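Local coordinates for putative beta-glucosidase (Bifidobacterium adolescentis, PDB 5WAB), which hydrolyses beta-glucosidic linkages as a family 3 glycoside hydrolase and may also release terminal arabinopyranose from ginsenoside Rb2, at residues A[79-84]-A[600-605]; A[108-113]-A[181-186]; A[112-117]-A[158-163]; A[153-158]-A[213-218]; A[174-179]-A[201-206]. All coordinates share one frame; numbering follows the deposited sequence.

Interaction 1 of 5, residues A[79-84]-A[600-605]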
# COMPACT_ATOMS: atom_id res chain seq x y z
N SER A 79 -4.62 -5.82 3.65
CA SER A 79 -5.30 -7.11 3.63
C SER A 79 -6.81 -6.97 3.66
O SER A 79 -7.51 -7.95 3.38
CB SER A 79 -4.83 -7.95 4.82
OG SER A 79 -3.41 -8.03 4.86
N SER A 80 -7.33 -5.79 3.98
CA SER A 80 -8.77 -5.60 4.15
C SER A 80 -9.52 -5.53 2.83
O SER A 80 -10.69 -5.93 2.77
CB SER A 80 -9.03 -4.32 4.95
OG SER A 80 -8.60 -3.19 4.21
N TRP A 81 -8.89 -5.01 1.77
CA TRP A 81 -9.56 -4.78 0.49
C TRP A 81 -10.86 -4.00 0.69
O TRP A 81 -11.86 -4.25 0.02
CB TRP A 81 -9.81 -6.10 -0.25
CG TRP A 81 -8.56 -6.84 -0.66
CD1 TRP A 81 -7.50 -7.16 0.14
CD2 TRP A 81 -8.25 -7.38 -1.96
NE1 TRP A 81 -6.55 -7.84 -0.58
CE2 TRP A 81 -6.99 -8.00 -1.87
CE3 TRP A 81 -8.93 -7.40 -3.18
CZ2 TRP A 81 -6.39 -8.63 -2.95
CZ3 TRP A 81 -8.32 -8.03 -4.26
CH2 TRP A 81 -7.07 -8.63 -4.14
N ASN A 82 -10.84 -3.06 1.63
CA ASN A 82 -12.04 -2.39 2.12
C ASN A 82 -11.83 -0.88 2.07
O ASN A 82 -11.45 -0.26 3.07
CB ASN A 82 -12.37 -2.84 3.55
CG ASN A 82 -13.77 -2.41 3.99
OD1 ASN A 82 -14.37 -1.50 3.40
ND2 ASN A 82 -14.28 -3.05 5.04
N PRO A 83 -12.06 -0.26 0.91
CA PRO A 83 -11.88 1.20 0.82
C PRO A 83 -12.73 1.98 1.79
O PRO A 83 -12.28 3.02 2.29
CB PRO A 83 -12.26 1.50 -0.64
CG PRO A 83 -11.97 0.21 -1.36
CD PRO A 83 -12.33 -0.88 -0.40
N GLU A 84 -13.94 1.51 2.10
CA GLU A 84 -14.78 2.25 3.03
C GLU A 84 -14.16 2.28 4.42
O GLU A 84 -14.12 3.33 5.07
CB GLU A 84 -16.19 1.65 3.08
CG GLU A 84 -17.00 1.78 1.78
CD GLU A 84 -16.64 0.72 0.74
OE1 GLU A 84 -15.92 -0.24 1.10
OE2 GLU A 84 -17.06 0.84 -0.42
N HIS A 600 -2.92 -12.53 -16.45
CA HIS A 600 -4.07 -11.75 -16.02
C HIS A 600 -3.62 -10.66 -15.06
O HIS A 600 -2.53 -10.72 -14.48
CB HIS A 600 -5.16 -12.64 -15.38
CG HIS A 600 -4.68 -13.42 -14.20
ND1 HIS A 600 -5.55 -14.11 -13.37
CD2 HIS A 600 -3.44 -13.62 -13.69
CE1 HIS A 600 -4.86 -14.70 -12.41
NE2 HIS A 600 -3.58 -14.42 -12.58
N GLU A 601 -4.48 -9.65 -14.89
CA GLU A 601 -4.23 -8.52 -14.00
C GLU A 601 -5.51 -8.17 -13.25
O GLU A 601 -6.60 -8.25 -13.82
CB GLU A 601 -3.73 -7.29 -14.78
CG GLU A 601 -2.37 -7.47 -15.44
CD GLU A 601 -1.86 -6.19 -16.08
OE1 GLU A 601 -2.11 -5.10 -15.51
OE2 GLU A 601 -1.18 -6.27 -17.13
N LEU A 602 -5.37 -7.81 -11.98
CA LEU A 602 -6.53 -7.44 -11.18
C LEU A 602 -7.14 -6.14 -11.69
O LEU A 602 -6.45 -5.13 -11.82
CB LEU A 602 -6.13 -7.28 -9.71
CG LEU A 602 -7.30 -6.88 -8.81
CD1 LEU A 602 -8.16 -8.11 -8.50
CD2 LEU A 602 -6.81 -6.23 -7.55
N LYS A 603 -8.45 -6.17 -11.97
CA LYS A 603 -9.15 -5.00 -12.49
C LYS A 603 -10.43 -4.66 -11.73
O LYS A 603 -11.22 -3.84 -12.19
CB LYS A 603 -9.48 -5.18 -13.98
CG LYS A 603 -8.24 -5.18 -14.88
CD LYS A 603 -7.46 -3.87 -14.77
CE LYS A 603 -6.27 -3.85 -15.72
NZ LYS A 603 -5.55 -2.55 -15.69
N GLY A 604 -10.65 -5.28 -10.57
CA GLY A 604 -11.80 -4.94 -9.74
C GLY A 604 -11.96 -5.86 -8.55
O GLY A 604 -11.51 -7.01 -8.59
N PHE A 605 -12.58 -5.36 -7.48
CA PHE A 605 -12.83 -6.19 -6.31
C PHE A 605 -13.94 -5.58 -5.48
O PHE A 605 -14.23 -4.38 -5.57
CB PHE A 605 -11.56 -6.40 -5.47
CG PHE A 605 -10.97 -5.13 -4.90
CD1 PHE A 605 -11.39 -4.64 -3.68
CD2 PHE A 605 -9.98 -4.45 -5.59
CE1 PHE A 605 -10.84 -3.47 -3.17
CE2 PHE A 605 -9.43 -3.29 -5.08
CZ PHE A 605 -9.86 -2.80 -3.86

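Interaction 2 of 5, residues A[108-113]-A[181-186]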
# COMPACT_ATOMS: atom_id res chain seq x y z
N PRO A 108 -0.77 8.92 2.28
CA PRO A 108 -0.13 7.62 2.46
C PRO A 108 0.96 7.35 1.41
O PRO A 108 1.09 8.11 0.44
CB PRO A 108 -1.29 6.64 2.29
CG PRO A 108 -2.17 7.32 1.27
CD PRO A 108 -2.02 8.81 1.49
N GLY A 109 1.74 6.28 1.61
CA GLY A 109 2.74 5.86 0.66
C GLY A 109 2.17 4.74 -0.20
O GLY A 109 1.58 3.80 0.31
N VAL A 110 2.32 4.89 -1.52
CA VAL A 110 1.70 3.97 -2.47
C VAL A 110 2.73 3.36 -3.42
O VAL A 110 2.36 2.83 -4.46
CB VAL A 110 0.55 4.65 -3.25
CG1 VAL A 110 -0.54 5.09 -2.31
CG2 VAL A 110 1.05 5.83 -4.06
N ASN A 111 4.01 3.40 -3.06
CA ASN A 111 5.03 2.81 -3.93
C ASN A 111 4.80 1.31 -4.09
O ASN A 111 4.40 0.61 -3.16
CB ASN A 111 6.42 3.06 -3.37
CG ASN A 111 6.79 4.53 -3.34
OD1 ASN A 111 6.95 5.12 -2.28
ND2 ASN A 111 6.92 5.12 -4.51
N ILE A 112 5.02 0.83 -5.31
CA ILE A 112 4.86 -0.58 -5.62
C ILE A 112 5.91 -1.39 -4.87
O ILE A 112 7.09 -1.02 -4.83
CB ILE A 112 4.95 -0.81 -7.13
CG1 ILE A 112 3.79 -0.11 -7.84
CG2 ILE A 112 4.99 -2.29 -7.46
CD1 ILE A 112 2.42 -0.58 -7.37
N LYS A 113 5.48 -2.50 -4.26
CA LYS A 113 6.39 -3.45 -3.64
C LYS A 113 6.96 -4.33 -4.75
O LYS A 113 6.50 -5.44 -5.01
CB LYS A 113 5.68 -4.26 -2.57
CG LYS A 113 5.04 -3.38 -1.54
CD LYS A 113 4.40 -4.14 -0.40
CE LYS A 113 3.61 -3.16 0.46
NZ LYS A 113 2.98 -3.74 1.67
N PHE A 181 3.00 4.01 -11.93
CA PHE A 181 2.18 5.22 -12.01
C PHE A 181 0.72 5.00 -11.63
O PHE A 181 0.15 5.86 -10.94
CB PHE A 181 2.24 5.81 -13.42
CG PHE A 181 3.48 6.63 -13.69
CD1 PHE A 181 4.40 6.89 -12.68
CD2 PHE A 181 3.76 7.10 -14.97
CE1 PHE A 181 5.54 7.64 -12.92
CE2 PHE A 181 4.90 7.84 -15.22
CZ PHE A 181 5.79 8.11 -14.20
N PRO A 182 0.05 3.91 -12.05
CA PRO A 182 -1.43 3.86 -11.94
C PRO A 182 -1.98 4.13 -10.55
O PRO A 182 -3.08 4.70 -10.44
CB PRO A 182 -1.76 2.44 -12.41
CG PRO A 182 -0.71 2.13 -13.37
CD PRO A 182 0.54 2.73 -12.79
N ALA A 183 -1.29 3.72 -9.48
CA ALA A 183 -1.77 4.02 -8.13
C ALA A 183 -1.74 5.52 -7.87
O ALA A 183 -2.69 6.08 -7.31
CB ALA A 183 -0.95 3.27 -7.09
N PHE A 184 -0.65 6.19 -8.26
CA PHE A 184 -0.61 7.64 -8.17
C PHE A 184 -1.68 8.27 -9.06
O PHE A 184 -2.40 9.19 -8.63
CB PHE A 184 0.78 8.16 -8.56
CG PHE A 184 1.86 7.87 -7.55
CD1 PHE A 184 1.98 8.66 -6.41
CD2 PHE A 184 2.79 6.85 -7.75
CE1 PHE A 184 2.99 8.42 -5.48
CE2 PHE A 184 3.80 6.61 -6.82
CZ PHE A 184 3.89 7.40 -5.68
N GLU A 185 -1.80 7.79 -10.29
CA GLU A 185 -2.75 8.37 -11.24
C GLU A 185 -4.19 8.26 -10.73
O GLU A 185 -4.95 9.23 -10.79
CB GLU A 185 -2.60 7.69 -12.60
CG GLU A 185 -3.54 8.26 -13.68
CD GLU A 185 -3.59 7.40 -14.94
OE1 GLU A 185 -3.02 6.29 -14.94
OE2 GLU A 185 -4.23 7.85 -15.92
N HIS A 186 -4.57 7.10 -10.18
CA HIS A 186 -5.95 6.90 -9.74
C HIS A 186 -6.30 7.81 -8.57
O HIS A 186 -7.41 8.35 -8.51
CB HIS A 186 -6.19 5.45 -9.36
CG HIS A 186 -7.56 5.19 -8.82
ND1 HIS A 186 -8.68 5.14 -9.62
CD2 HIS A 186 -8.00 5.02 -7.55
CE1 HIS A 186 -9.74 4.93 -8.87
NE2 HIS A 186 -9.36 4.85 -7.61

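Interaction 3 of 5, residues A[112-117]-A[158-163]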
# COMPACT_ATOMS: atom_id res chain seq x y z
N ILE A 112 5.02 0.83 -5.31
CA ILE A 112 4.86 -0.58 -5.62
C ILE A 112 5.91 -1.39 -4.87
O ILE A 112 7.09 -1.02 -4.83
CB ILE A 112 4.95 -0.81 -7.13
CG1 ILE A 112 3.79 -0.11 -7.84
CG2 ILE A 112 4.99 -2.29 -7.46
CD1 ILE A 112 2.42 -0.58 -7.37
N LYS A 113 5.48 -2.50 -4.26
CA LYS A 113 6.39 -3.45 -3.64
C LYS A 113 6.96 -4.33 -4.75
O LYS A 113 6.50 -5.44 -5.01
CB LYS A 113 5.68 -4.26 -2.57
CG LYS A 113 5.04 -3.38 -1.54
CD LYS A 113 4.40 -4.14 -0.40
CE LYS A 113 3.61 -3.16 0.46
NZ LYS A 113 2.98 -3.74 1.67
N ARG A 114 7.96 -3.78 -5.45
CA ARG A 114 8.62 -4.52 -6.52
C ARG A 114 9.25 -5.79 -5.99
O ARG A 114 9.11 -6.86 -6.59
CB ARG A 114 9.67 -3.63 -7.19
CG ARG A 114 10.67 -4.36 -8.07
CD ARG A 114 11.62 -3.36 -8.70
NE ARG A 114 12.52 -3.95 -9.68
CZ ARG A 114 13.82 -4.10 -9.49
NH1 ARG A 114 14.37 -3.69 -8.36
NH2 ARG A 114 14.58 -4.66 -10.43
N ASN A 115 9.94 -5.68 -4.86
CA ASN A 115 10.60 -6.80 -4.21
C ASN A 115 10.24 -6.78 -2.73
O ASN A 115 10.35 -5.73 -2.08
CB ASN A 115 12.11 -6.73 -4.41
CG ASN A 115 12.83 -7.93 -3.86
OD1 ASN A 115 12.83 -8.16 -2.65
ND2 ASN A 115 13.44 -8.70 -4.74
N PRO A 116 9.82 -7.92 -2.16
CA PRO A 116 9.37 -7.91 -0.76
C PRO A 116 10.46 -7.58 0.24
O PRO A 116 10.14 -7.35 1.41
CB PRO A 116 8.85 -9.34 -0.56
CG PRO A 116 9.58 -10.15 -1.56
CD PRO A 116 9.78 -9.26 -2.75
N LEU A 117 11.72 -7.56 -0.18
CA LEU A 117 12.82 -7.17 0.70
C LEU A 117 12.90 -5.67 0.91
O LEU A 117 13.72 -5.22 1.73
CB LEU A 117 14.15 -7.67 0.14
CG LEU A 117 14.38 -9.18 0.07
CD1 LEU A 117 15.75 -9.44 -0.54
CD2 LEU A 117 14.26 -9.84 1.45
N ASN A 158 9.99 4.63 -5.86
CA ASN A 158 10.85 4.52 -4.68
C ASN A 158 10.58 3.16 -4.05
O ASN A 158 9.83 3.02 -3.09
CB ASN A 158 10.57 5.67 -3.70
CG ASN A 158 11.53 5.68 -2.52
OD1 ASN A 158 12.48 4.90 -2.46
ND2 ASN A 158 11.25 6.53 -1.55
N ASN A 159 11.23 2.13 -4.60
CA ASN A 159 10.92 0.74 -4.29
C ASN A 159 12.01 0.03 -3.50
O ASN A 159 11.93 -1.19 -3.31
CB ASN A 159 10.64 -0.01 -5.59
CG ASN A 159 9.76 0.78 -6.55
OD1 ASN A 159 10.23 1.28 -7.57
ND2 ASN A 159 8.48 0.90 -6.21
N GLN A 160 13.03 0.76 -3.05
CA GLN A 160 14.09 0.18 -2.24
C GLN A 160 14.73 1.26 -1.38
O GLN A 160 14.65 2.45 -1.70
CB GLN A 160 15.15 -0.52 -3.10
CG GLN A 160 16.03 0.43 -3.88
CD GLN A 160 16.88 -0.31 -4.86
OE1 GLN A 160 16.40 -1.20 -5.56
NE2 GLN A 160 18.16 0.03 -4.93
N GLU A 161 15.33 0.84 -0.28
CA GLU A 161 16.06 1.75 0.60
C GLU A 161 17.54 1.83 0.26
O GLU A 161 18.18 2.85 0.54
CB GLU A 161 15.92 1.30 2.06
CG GLU A 161 14.54 1.49 2.66
CD GLU A 161 14.13 2.95 2.70
OE1 GLU A 161 14.54 3.65 3.64
OE2 GLU A 161 13.41 3.38 1.77
N THR A 162 18.08 0.77 -0.33
CA THR A 162 19.51 0.70 -0.63
C THR A 162 19.91 1.79 -1.62
O THR A 162 19.46 1.79 -2.77
CB THR A 162 19.84 -0.68 -1.18
OG1 THR A 162 19.52 -1.67 -0.19
CG2 THR A 162 21.31 -0.79 -1.53
N ASP A 163 20.77 2.71 -1.16
CA ASP A 163 21.28 3.81 -1.97
C ASP A 163 20.16 4.70 -2.49
O ASP A 163 20.25 5.26 -3.59
CB ASP A 163 22.13 3.29 -3.13
CG ASP A 163 23.09 4.33 -3.68
OD1 ASP A 163 23.38 5.30 -2.95
OD2 ASP A 163 23.53 4.17 -4.84
O HOH W 1 13.93 -1.12 -6.60
O HOH W 2 10.16 -2.99 -3.30

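Interaction 4 of 5, residues A[153-158]-A[213-218]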
# COMPACT_ATOMS: atom_id res chain seq x y z
N LYS A 153 2.73 9.95 -1.30
CA LYS A 153 4.14 9.97 -0.92
C LYS A 153 5.03 9.19 -1.87
O LYS A 153 4.71 8.05 -2.25
CB LYS A 153 4.30 9.45 0.51
CG LYS A 153 5.16 10.35 1.38
CD LYS A 153 5.00 10.04 2.86
CE LYS A 153 5.52 8.69 3.24
NZ LYS A 153 5.54 8.55 4.72
N HIS A 154 6.16 9.82 -2.21
CA HIS A 154 7.32 9.27 -2.92
C HIS A 154 7.01 8.99 -4.38
O HIS A 154 7.11 7.86 -4.85
CB HIS A 154 7.84 8.02 -2.22
CG HIS A 154 8.04 8.22 -0.75
ND1 HIS A 154 7.90 7.20 0.16
CD2 HIS A 154 8.34 9.33 -0.03
CE1 HIS A 154 8.12 7.66 1.38
NE2 HIS A 154 8.38 8.96 1.29
N PHE A 155 6.72 10.06 -5.11
CA PHE A 155 6.40 10.02 -6.53
C PHE A 155 7.68 10.33 -7.31
O PHE A 155 8.18 11.46 -7.27
CB PHE A 155 5.29 11.03 -6.81
CG PHE A 155 4.81 11.07 -8.23
CD1 PHE A 155 4.12 9.99 -8.77
CD2 PHE A 155 4.96 12.21 -8.99
CE1 PHE A 155 3.65 10.03 -10.07
CE2 PHE A 155 4.49 12.26 -10.29
CZ PHE A 155 3.83 11.18 -10.83
N ALA A 156 8.24 9.33 -7.99
CA ALA A 156 7.72 7.97 -8.02
C ALA A 156 8.85 6.94 -8.05
O ALA A 156 10.03 7.30 -8.07
CB ALA A 156 6.81 7.77 -9.24
N ALA A 157 8.46 5.66 -8.03
CA ALA A 157 9.37 4.53 -8.20
C ALA A 157 10.44 4.49 -7.11
O ALA A 157 11.63 4.33 -7.38
CB ALA A 157 10.01 4.56 -9.59
N ASN A 158 9.99 4.63 -5.86
CA ASN A 158 10.85 4.52 -4.68
C ASN A 158 10.58 3.16 -4.05
O ASN A 158 9.83 3.02 -3.09
CB ASN A 158 10.57 5.67 -3.70
CG ASN A 158 11.53 5.68 -2.52
OD1 ASN A 158 12.48 4.90 -2.46
ND2 ASN A 158 11.25 6.53 -1.55
N TRP A 213 9.30 16.40 -16.53
CA TRP A 213 8.39 15.45 -17.15
C TRP A 213 7.51 14.78 -16.11
O TRP A 213 6.29 14.66 -16.30
CB TRP A 213 9.18 14.40 -17.93
CG TRP A 213 8.33 13.30 -18.47
CD1 TRP A 213 7.53 13.35 -19.57
CD2 TRP A 213 8.18 11.97 -17.93
NE1 TRP A 213 6.90 12.14 -19.76
CE2 TRP A 213 7.29 11.28 -18.76
CE3 TRP A 213 8.73 11.31 -16.83
CZ2 TRP A 213 6.92 9.95 -18.52
CZ3 TRP A 213 8.37 10.00 -16.59
CH2 TRP A 213 7.47 9.34 -17.44
N LEU A 214 8.09 14.38 -14.98
CA LEU A 214 7.33 13.70 -13.95
C LEU A 214 6.36 14.66 -13.27
O LEU A 214 5.15 14.42 -13.22
CB LEU A 214 8.28 13.06 -12.94
CG LEU A 214 7.66 12.19 -11.85
CD1 LEU A 214 7.08 10.92 -12.45
CD2 LEU A 214 8.70 11.86 -10.78
N LEU A 215 6.88 15.78 -12.75
CA LEU A 215 6.10 16.68 -11.90
C LEU A 215 5.17 17.60 -12.69
O LEU A 215 4.23 18.14 -12.10
CB LEU A 215 7.04 17.53 -11.05
CG LEU A 215 8.03 16.82 -10.11
CD1 LEU A 215 8.77 17.84 -9.24
CD2 LEU A 215 7.31 15.80 -9.25
N THR A 216 5.40 17.79 -13.99
CA THR A 216 4.59 18.73 -14.76
C THR A 216 3.94 18.06 -15.96
O THR A 216 2.71 18.09 -16.07
CB THR A 216 5.45 19.92 -15.21
OG1 THR A 216 6.00 20.58 -14.06
CG2 THR A 216 4.59 20.93 -15.98
N ASP A 217 4.72 17.45 -16.85
CA ASP A 217 4.16 16.82 -18.05
C ASP A 217 3.13 15.76 -17.69
O ASP A 217 1.99 15.78 -18.17
CB ASP A 217 5.27 16.21 -18.90
CG ASP A 217 6.22 17.25 -19.45
OD1 ASP A 217 5.99 18.45 -19.19
OD2 ASP A 217 7.20 16.88 -20.13
N VAL A 218 3.52 14.81 -16.84
CA VAL A 218 2.62 13.72 -16.47
C VAL A 218 1.63 14.17 -15.40
O VAL A 218 0.41 14.15 -15.60
CB VAL A 218 3.42 12.50 -15.98
CG1 VAL A 218 2.47 11.47 -15.37
CG2 VAL A 218 4.24 11.89 -17.11

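Interaction 5 of 5, residues A[174-179]-A[201-206]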
# COMPACT_ATOMS: atom_id res chain seq x y z
N ARG A 174 6.63 1.56 -20.49
CA ARG A 174 5.51 0.67 -20.18
C ARG A 174 5.46 0.35 -18.69
O ARG A 174 4.39 0.42 -18.07
CB ARG A 174 5.62 -0.63 -20.98
CG ARG A 174 4.96 -0.58 -22.34
CD ARG A 174 4.73 -1.99 -22.88
NE ARG A 174 3.74 -2.75 -22.12
CZ ARG A 174 3.64 -4.08 -22.13
NH1 ARG A 174 4.48 -4.80 -22.85
NH2 ARG A 174 2.71 -4.69 -21.41
N ALA A 175 6.60 -0.01 -18.10
CA ALA A 175 6.60 -0.38 -16.69
C ALA A 175 6.24 0.81 -15.82
O ALA A 175 5.50 0.67 -14.83
CB ALA A 175 7.95 -0.97 -16.30
N LEU A 176 6.72 2.01 -16.17
CA LEU A 176 6.32 3.22 -15.46
C LEU A 176 4.82 3.45 -15.58
O LEU A 176 4.13 3.69 -14.58
CB LEU A 176 7.10 4.42 -15.99
CG LEU A 176 8.51 4.66 -15.47
CD1 LEU A 176 9.15 5.77 -16.26
CD2 LEU A 176 8.50 5.00 -13.99
N ARG A 177 4.29 3.36 -16.80
CA ARG A 177 2.88 3.68 -17.04
C ARG A 177 1.95 2.62 -16.45
O ARG A 177 0.86 2.96 -15.98
CB ARG A 177 2.63 3.83 -18.53
CG ARG A 177 3.34 4.99 -19.18
CD ARG A 177 2.71 6.29 -18.76
NE ARG A 177 3.27 7.42 -19.50
CZ ARG A 177 2.78 8.65 -19.46
NH1 ARG A 177 1.72 8.91 -18.70
NH2 ARG A 177 3.34 9.62 -20.17
N GLU A 178 2.35 1.35 -16.47
CA GLU A 178 1.43 0.29 -16.05
C GLU A 178 1.64 -0.17 -14.61
O GLU A 178 0.69 -0.69 -14.01
CB GLU A 178 1.55 -0.93 -16.98
CG GLU A 178 1.19 -0.66 -18.43
CD GLU A 178 1.04 -1.94 -19.24
OE1 GLU A 178 0.75 -2.99 -18.63
OE2 GLU A 178 1.24 -1.89 -20.47
N ILE A 179 2.84 -0.03 -14.05
CA ILE A 179 3.15 -0.55 -12.72
C ILE A 179 3.26 0.57 -11.69
O ILE A 179 2.54 0.59 -10.69
CB ILE A 179 4.43 -1.42 -12.73
CG1 ILE A 179 4.32 -2.55 -13.77
CG2 ILE A 179 4.70 -1.97 -11.34
CD1 ILE A 179 3.17 -3.52 -13.54
N ASN A 201 14.94 9.25 -5.19
CA ASN A 201 15.75 8.59 -6.19
C ASN A 201 15.64 9.29 -7.54
O ASN A 201 14.79 10.16 -7.75
CB ASN A 201 15.35 7.13 -6.33
CG ASN A 201 13.89 6.97 -6.71
OD1 ASN A 201 13.00 7.05 -5.86
ND2 ASN A 201 13.63 6.75 -8.00
N ARG A 202 16.50 8.87 -8.45
CA ARG A 202 16.42 9.27 -9.85
C ARG A 202 15.63 8.23 -10.63
O ARG A 202 15.59 7.05 -10.28
CB ARG A 202 17.82 9.41 -10.46
CG ARG A 202 18.69 10.52 -9.89
CD ARG A 202 20.07 10.51 -10.54
NE ARG A 202 20.81 9.30 -10.21
CZ ARG A 202 21.83 8.82 -10.92
NH1 ARG A 202 22.24 9.43 -12.02
NH2 ARG A 202 22.44 7.71 -10.52
N ILE A 203 14.98 8.69 -11.70
CA ILE A 203 14.31 7.81 -12.65
C ILE A 203 14.93 8.09 -14.01
O ILE A 203 14.73 9.17 -14.59
CB ILE A 203 12.80 8.01 -12.69
CG1 ILE A 203 12.19 7.69 -11.32
CG2 ILE A 203 12.17 7.16 -13.79
CD1 ILE A 203 10.72 8.00 -11.21
N ASN A 204 15.70 7.13 -14.52
CA ASN A 204 16.39 7.27 -15.80
C ASN A 204 17.30 8.50 -15.81
O ASN A 204 17.34 9.26 -16.77
CB ASN A 204 15.39 7.32 -16.96
CG ASN A 204 14.59 6.03 -17.08
OD1 ASN A 204 15.14 4.94 -16.99
ND2 ASN A 204 13.27 6.16 -17.27
N GLY A 205 18.03 8.70 -14.71
CA GLY A 205 19.03 9.74 -14.62
C GLY A 205 18.58 11.06 -14.03
O GLY A 205 19.42 11.96 -13.86
N VAL A 206 17.30 11.23 -13.72
CA VAL A 206 16.77 12.50 -13.24
C VAL A 206 16.16 12.28 -11.85
O VAL A 206 15.26 11.45 -11.69
CB VAL A 206 15.74 13.08 -14.21
CG1 VAL A 206 15.26 14.43 -13.71
CG2 VAL A 206 16.34 13.22 -15.60

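Interaction 1 of 5, residues A[79-84]-A[600-605]
Trp81 sets the edge of its six-membered ring against the face of Phe605, a T-shaped pair with planes 74° apart and centroids separated by 5.1 Å. CE3 of Trp81 leads, 3.5 Å from CG of Phe605. Farther along the indole, CZ3 of Trp81 meets CD2 of Leu602 at 4.0 Å. Pro83 adds CD at the rim of the phenyl ring, 4.1 Å from CE1 of Phe605. Phe605 CG lies between backbone N and carbonyl carbon (chi1 61°), which sets the ring beside the indole edge. This aromatic packing ties the N-terminal domain of the family 3 hydrolase to edge strand 601-610 of the fibronectin type III-like domain. With an alanine at Phe605, the indole edge would probably lose the face it rests on. A classic beta bulge, Lys603 and Gly604 both facing Val586, lies just before the phenylalanine. Trp81 NE1 is hydrogen-bonded to Lys493 O, Tyr130 and Leu131 of helix 129-144 also pack on Phe605, and Asn82 caps helix 83-99 through Leu85 N.

Interaction 2 of 5, residues A[108-113]-A[181-186]
Val110 carries CG1 anti to its carbonyl carbon (chi1 -62°), which leaves CG2 in the position between backbone N and carbonyl carbon and aims it at Phe184. The phenylalanine has CG anti to its carbonyl carbon, and its ring end reaches from helix 182-190 to meet the valine. CG2 of Val110 sits over one ring face, 3.6 Å from the centroid of Phe184 and 15° off the normal, a CH-pi contact displaced somewhat from the ring centre. A beta-branched valine suits this place because one methyl can be given to the ring while its CB packs beside the helix, 4.3 Å from CB of Ala183. The small alanine lets the loop after strand 102-106 come close to the helix. Asn111 approaches differently: its CB points away, yet the amide turns back to bring ND2 to the ring edge, 4.0 Å from CZ of Phe184, with amide and ring planes 64° apart. That nitrogen is hydrogen-bonded to His154 O, and Leu152 of strand 149-155 touches both Val110 and Phe184. No hydrogen bond joins the two segments, which implies that buried apolar surface holds them, while the asparagine spends its polarity on the backbone at His154.

Interaction 3 of 5, residues A[112-117]-A[158-163]
Arg114 and Asn159 bring two irregular loops together, their CA atoms 6.2 Å apart, beside an inverse gamma turn centred on Lys113. Asn159 makes the direct bond: its ND2 donates to Ile112 O at 2.7 Å, on a lone pair in the carbonyl plane, although the bond is bent (139° at the hydrogen) and the acceptor lies 26° out of the amide plane. An asparagine suits this spot because its short amide also offers OD1, which is hydrogen-bonded to Tyr520 OH. Its CB packs 4.1 Å from CB of Arg114. These loops follow strands 102-106 and 149-155, neighbours in the parallel sheet of the TIM-barrel-type domain, and so leave its C-terminal edge, the side on which such barrels carry their active sites. One water accepts from Asn115 N at 3.1 Å and donates to Asn159 O; another donates to Gln160 OE1 at 2.7 Å and takes a weak bond from Arg114 NH1. The arginine, extended from CG to NE, reaches a salt bridge with Glu522. Asn115 OD1 accepts from Leu117 N at 2.8 Å in an Asx turn, while Gln160 NE2 donates both to Thr162 O and to Pro512 O.

Interaction 4 of 5, residues A[153-158]-A[213-218]
Phe155 and Leu214 bury more surface here than any other pair, their side chains running past each other in opposite directions. Both hold CG anti to the backbone N (chi1 -177° and -175°), which extends each toward the other. The leucine follows the ring: its CG lies 3.5 Å from CE2 of Phe155, and its CD1 is 3.6 Å from CZ of Phe155. CD2 of Leu214 turns instead to the backbone, 3.8 Å from N of Ala156, at the cis peptide that follows the phenylalanine; the small alanine leaves it room. Leu215 reaches the ring edge, with CD2 4.3 Å from CD2 of Phe155. The phenyl also forms an edge-to-face pair with Phe184, so a serine in its place would probably open a gap and leave both Leu214 and Phe184 without their aromatic partner. A pi-type turn joins Val218 N to Trp213 O. A phenylalanine at the end of strand 149-155, packed against outer helix 212-222, fits the strand-and-helix layering of a TIM-barrel-like domain.

Interaction 5 of 5, residues A[174-179]-A[201-206]
Leu176 of helix 173-180 packs against a beta hairpin, strands 202-203 and 206-207, whose type I' turn runs from Ile203 to Val206. The helix segment opens with Arg174, whose guanidinium grips Glu178 one turn on: NE and NH2 of Arg174 both reach OE2 of Glu178, at 3.1 and 3.3 Å, from the same face of the carboxylate. Leu176 then makes the crossing contact. Its CG stands anti to the carbonyl carbon (chi1 -82°), and CD1 of Leu176 comes 4.1 Å from CG2 of Ile203, a loose meeting of branched apolar side chains; the same methyl lies 4.3 Å from ND2 of Asn204. Arg177 turns elsewhere, to a salt bridge with Glu222 and a cation-pi contact with Trp630. Glu178 closes the ion pair, and its OE2 also accepts from Trp630 N. On the hairpin, asparagine and glycine suit positions Asn204 and Gly205, because they tolerate the positive phi of a type I' turn, and OD1 of Asn204 accepts a hydrogen bond from N of Ile171.

Interactions 2 to 5 all lie in the N-terminal, TIM-barrel-type domain and fall within the more than 500 residues that interaction 1 spans to bring the fibronectin type III-like domain against it; interaction 5 falls within the span of interaction 4. Interactions 2 and 3 start from the same loop after strand 102-106, their centres about 13 Å apart. The centre of interaction 4 lies about 10 Å from that of interaction 2 and about 9 Å from that of interaction 5. Consecutive helices 173-180 and 182-190 serve interactions 5 and 2. Neighbouring strands, loops and outer helices thus interlock, while interaction 1, its centre about 14 Å from that of interaction 2, fastens the fibronectin type III-like domain and touches interaction 5 where Glu601 nears Glu178.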